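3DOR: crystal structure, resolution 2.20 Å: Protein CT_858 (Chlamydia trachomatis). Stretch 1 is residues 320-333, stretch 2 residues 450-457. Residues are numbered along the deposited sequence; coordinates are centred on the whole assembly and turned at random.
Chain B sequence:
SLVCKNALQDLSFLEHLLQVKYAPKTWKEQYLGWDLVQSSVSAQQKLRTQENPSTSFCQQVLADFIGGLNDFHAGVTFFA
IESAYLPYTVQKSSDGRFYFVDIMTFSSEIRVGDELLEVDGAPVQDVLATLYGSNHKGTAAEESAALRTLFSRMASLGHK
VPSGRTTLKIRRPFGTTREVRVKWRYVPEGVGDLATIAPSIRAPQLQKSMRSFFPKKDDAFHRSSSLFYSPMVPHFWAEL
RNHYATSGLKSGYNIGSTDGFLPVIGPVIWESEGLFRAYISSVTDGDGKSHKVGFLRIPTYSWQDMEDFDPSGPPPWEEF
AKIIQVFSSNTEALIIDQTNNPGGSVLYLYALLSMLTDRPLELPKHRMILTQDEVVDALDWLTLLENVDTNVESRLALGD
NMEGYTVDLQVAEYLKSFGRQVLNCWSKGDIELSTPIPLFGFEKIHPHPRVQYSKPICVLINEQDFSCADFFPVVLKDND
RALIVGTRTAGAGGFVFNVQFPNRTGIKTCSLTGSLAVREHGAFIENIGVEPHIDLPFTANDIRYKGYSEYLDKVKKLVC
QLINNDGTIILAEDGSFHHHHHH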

# COMPACT_ATOMS: atom_id res chain seq x y z
N PHE B 320 29.22 1.09 -0.69
CA PHE B 320 29.65 0.56 0.61
C PHE B 320 30.75 -0.47 0.34
O PHE B 320 31.80 -0.47 1.00
CB PHE B 320 28.47 -0.10 1.32
CG PHE B 320 28.77 -0.54 2.74
CD1 PHE B 320 28.51 0.30 3.81
CD2 PHE B 320 29.28 -1.80 3.00
CE1 PHE B 320 28.75 -0.11 5.13
CE2 PHE B 320 29.53 -2.22 4.32
CZ PHE B 320 29.26 -1.37 5.38
N ALA B 321 30.51 -1.34 -0.64
CA ALA B 321 31.48 -2.36 -1.00
C ALA B 321 32.79 -1.70 -1.43
O ALA B 321 33.86 -2.17 -1.05
CB ALA B 321 30.93 -3.24 -2.14
N LYS B 322 32.71 -0.63 -2.20
CA LYS B 322 33.92 0.07 -2.65
C LYS B 322 34.74 0.60 -1.45
O LYS B 322 35.96 0.49 -1.41
CB LYS B 322 33.57 1.27 -3.53
CG LYS B 322 32.80 0.97 -4.81
CD LYS B 322 33.73 0.56 -5.93
CE LYS B 322 32.98 0.47 -7.26
NZ LYS B 322 32.42 1.78 -7.65
N ILE B 323 34.04 1.19 -0.49
CA ILE B 323 34.70 1.74 0.69
C ILE B 323 35.38 0.65 1.51
O ILE B 323 36.53 0.80 1.93
CB ILE B 323 33.69 2.51 1.57
CG1 ILE B 323 33.08 3.66 0.75
CG2 ILE B 323 34.38 3.05 2.80
CD1 ILE B 323 31.77 4.22 1.32
N ILE B 324 34.69 -0.46 1.73
CA ILE B 324 35.28 -1.54 2.50
C ILE B 324 36.54 -2.10 1.82
O ILE B 324 37.52 -2.41 2.49
CB ILE B 324 34.28 -2.68 2.75
CG1 ILE B 324 33.05 -2.14 3.49
CG2 ILE B 324 34.94 -3.77 3.59
CD1 ILE B 324 33.39 -1.43 4.80
N GLN B 325 36.51 -2.22 0.50
CA GLN B 325 37.69 -2.71 -0.20
C GLN B 325 38.86 -1.76 0.07
O GLN B 325 39.98 -2.19 0.29
CB GLN B 325 37.44 -2.83 -1.71
CG GLN B 325 36.77 -4.13 -2.10
CD GLN B 325 36.47 -4.22 -3.60
OE1 GLN B 325 35.78 -3.35 -4.16
NE2 GLN B 325 36.98 -5.26 -4.25
N VAL B 326 38.59 -0.46 0.05
CA VAL B 326 39.65 0.51 0.34
C VAL B 326 40.15 0.31 1.77
O VAL B 326 41.35 0.34 2.02
CB VAL B 326 39.14 1.95 0.18
CG1 VAL B 326 40.15 2.94 0.81
CG2 VAL B 326 38.94 2.27 -1.30
N PHE B 327 39.23 0.11 2.71
CA PHE B 327 39.61 -0.08 4.12
C PHE B 327 40.43 -1.35 4.31
O PHE B 327 41.39 -1.36 5.08
CB PHE B 327 38.36 -0.16 5.03
CG PHE B 327 37.67 1.17 5.26
CD1 PHE B 327 36.33 1.21 5.61
CD2 PHE B 327 38.37 2.36 5.19
CE1 PHE B 327 35.70 2.42 5.90
CE2 PHE B 327 37.74 3.57 5.47
CZ PHE B 327 36.41 3.61 5.82
N SER B 328 40.05 -2.43 3.63
CA SER B 328 40.77 -3.69 3.77
C SER B 328 42.25 -3.61 3.40
O SER B 328 43.06 -4.36 3.92
CB SER B 328 40.11 -4.79 2.93
OG SER B 328 38.82 -5.09 3.41
N SER B 329 42.60 -2.70 2.50
CA SER B 329 43.98 -2.59 2.07
C SER B 329 44.73 -1.36 2.57
O SER B 329 45.92 -1.20 2.30
CB SER B 329 44.05 -2.60 0.54
OG SER B 329 43.60 -3.84 0.02
N ASN B 330 44.06 -0.49 3.30
CA ASN B 330 44.72 0.73 3.75
C ASN B 330 44.43 1.08 5.18
O ASN B 330 44.55 2.25 5.58
CB ASN B 330 44.27 1.88 2.86
CG ASN B 330 44.66 1.67 1.42
OD1 ASN B 330 45.78 1.98 1.03
ND2 ASN B 330 43.75 1.11 0.63
N THR B 331 44.10 0.08 5.98
CA THR B 331 43.72 0.34 7.34
C THR B 331 44.07 -0.83 8.28
O THR B 331 44.29 -1.95 7.82
CB THR B 331 42.19 0.64 7.29
OG1 THR B 331 41.92 1.93 7.83
CG2 THR B 331 41.41 -0.43 7.94
N GLU B 332 44.16 -0.56 9.58
CA GLU B 332 44.46 -1.60 10.57
C GLU B 332 43.23 -1.95 11.42
O GLU B 332 43.18 -2.99 12.05
CB GLU B 332 45.59 -1.14 11.52
CG GLU B 332 46.96 -1.00 10.88
CD GLU B 332 47.97 -0.33 11.81
OE1 GLU B 332 48.29 -0.90 12.87
OE2 GLU B 332 48.43 0.79 11.48
N ALA B 333 42.27 -1.04 11.47
CA ALA B 333 41.04 -1.26 12.24
C ALA B 333 40.00 -0.32 11.64
O ALA B 333 40.35 0.57 10.87
CB ALA B 333 41.26 -0.94 13.72
N ARG B 450 33.14 -11.29 -2.52
CA ARG B 450 34.25 -10.43 -2.93
C ARG B 450 34.86 -9.52 -1.86
O ARG B 450 36.08 -9.41 -1.76
CB ARG B 450 33.84 -9.54 -4.10
CG ARG B 450 33.10 -10.22 -5.24
CD ARG B 450 32.98 -9.26 -6.42
NE ARG B 450 31.77 -9.46 -7.22
CZ ARG B 450 31.50 -8.81 -8.35
NH1 ARG B 450 32.35 -7.91 -8.83
NH2 ARG B 450 30.36 -9.05 -9.00
N VAL B 451 34.02 -8.84 -1.08
CA VAL B 451 34.56 -7.94 -0.07
C VAL B 451 34.21 -8.38 1.34
O VAL B 451 33.04 -8.54 1.70
CB VAL B 451 34.11 -6.46 -0.33
CG1 VAL B 451 33.50 -6.34 -1.72
CG2 VAL B 451 33.15 -5.97 0.73
N GLN B 452 35.26 -8.58 2.13
CA GLN B 452 35.14 -9.03 3.51
C GLN B 452 36.13 -8.30 4.42
O GLN B 452 37.32 -8.61 4.39
CB GLN B 452 35.45 -10.54 3.61
CG GLN B 452 34.60 -11.47 2.76
CD GLN B 452 35.17 -12.88 2.71
OE1 GLN B 452 36.03 -13.24 3.52
NE2 GLN B 452 34.70 -13.70 1.77
N TYR B 453 35.68 -7.36 5.23
CA TYR B 453 36.62 -6.70 6.13
C TYR B 453 36.87 -7.70 7.26
O TYR B 453 35.92 -8.16 7.91
CB TYR B 453 36.03 -5.41 6.68
CG TYR B 453 37.05 -4.55 7.39
CD1 TYR B 453 38.06 -3.90 6.67
CD2 TYR B 453 37.02 -4.38 8.77
CE1 TYR B 453 39.01 -3.11 7.31
CE2 TYR B 453 37.97 -3.59 9.42
CZ TYR B 453 38.95 -2.96 8.69
OH TYR B 453 39.88 -2.18 9.32
N SER B 454 38.13 -8.03 7.51
CA SER B 454 38.45 -9.01 8.55
C SER B 454 39.32 -8.47 9.68
O SER B 454 39.81 -9.24 10.49
CB SER B 454 39.15 -10.23 7.93
OG SER B 454 40.34 -9.85 7.24
N LYS B 455 39.52 -7.16 9.72
CA LYS B 455 40.32 -6.58 10.78
C LYS B 455 39.43 -6.14 11.94
O LYS B 455 38.21 -6.20 11.83
CB LYS B 455 41.14 -5.42 10.22
CG LYS B 455 42.07 -5.91 9.13
CD LYS B 455 42.87 -4.82 8.48
CE LYS B 455 43.55 -5.39 7.23
NZ LYS B 455 44.61 -4.50 6.72
N PRO B 456 40.02 -5.69 13.05
CA PRO B 456 39.16 -5.27 14.16
C PRO B 456 38.19 -4.14 13.85
O PRO B 456 38.47 -3.24 13.05
CB PRO B 456 40.15 -4.95 15.29
CG PRO B 456 41.49 -4.83 14.60
CD PRO B 456 41.42 -5.81 13.48
N ILE B 457 37.02 -4.21 14.48
CA ILE B 457 35.97 -3.24 14.28
C ILE B 457 35.42 -2.73 15.60
O ILE B 457 35.19 -3.51 16.55
CB ILE B 457 34.77 -3.86 13.50
CG1 ILE B 457 35.24 -4.36 12.13
CG2 ILE B 457 33.66 -2.83 13.34
CD1 ILE B 457 34.15 -5.09 11.34
O HOH W 1 40.16 -6.94 5.88
O HOH W 2 38.04 -7.47 1.79

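An irregular segment of chain, residues 450-457, packs along one side of a helix and the turn that follows it, joined by a small apolar seam, a tyrosine ring, two lysine hydrogen bonds and two bridging waters, with 584 Å² buried in all. The two segments run in the same general direction, so that Val451 lies beside Gln325, Tyr453 beside Ser328 and Pro456 beside Ala333.

The apolar seam begins at Val451, whose CA-to-CB bond points toward the helix. Its CG1 lies 4.0 Å from Ala321 CB and its CG2 4.0 Å from Ile324 CB; one branched side chain thus meets residues spaced nearly a helical turn apart. The methyl of Ala321 packs against the valine, and the aliphatic part of Gln325 extends the cover, with CG 4.0 Å from Val451 CB. Ile324, in the m,m rotamer, also reaches Tyr453: its CG2 is 3.7 Å from Tyr453 CB.

Tyr453 has the largest covered area of the contact, 106 Å². Its CA-to-CB bond points sideways, but with chi1 at -168° (t) the ring comes in against Phe327 and Ser328. Phe327 CB approaches Tyr453 CE1 at 3.8 Å, while the phenylalanine ring leads away from the contact. Around the tyrosine edge, near the ring plane, lie Ser328 OG, 3.6 Å from Tyr453 CD1, and Phe327 O, 3.7 Å from Tyr453 CE1. The hydroxyl end sits among Thr331 and Ala333; Tyr453 OH is 3.2 Å from Ala333 O, but the angle is too poor for a hydrogen bond.

The polar anchor is Lys455. Its extended chain, m at chi1 and t thereafter, carries NZ to two backbone carbonyls, donating hydrogen bonds to Ser328 O at 3.2 Å and Thr331 O at 2.8 Å. A long flexible side chain with several N-H groups suits this task, pinning the last part of the helix and the following turn at once.

Ser328 lies where the backbones are close, 5.6 Å from Ser328 CA to Tyr453 CA, and its hydroxyl meets two waters. Water 2 lies 3.0 Å from Ser328 OG and accepts from Gln452 N at 3.0 Å; water 1 accepts from Ser454 N at 2.8 Å and makes a weak hydrogen bond with Ser328 OG at 3.4 Å. These bridges give two backbone amides of the irregular stretch a partner.

At the far end, Pro456 CG packs 4.0 Å from Ala333 CB, and Ala333 CA makes a CA-H...O contact with Pro456 O at 3.3 Å.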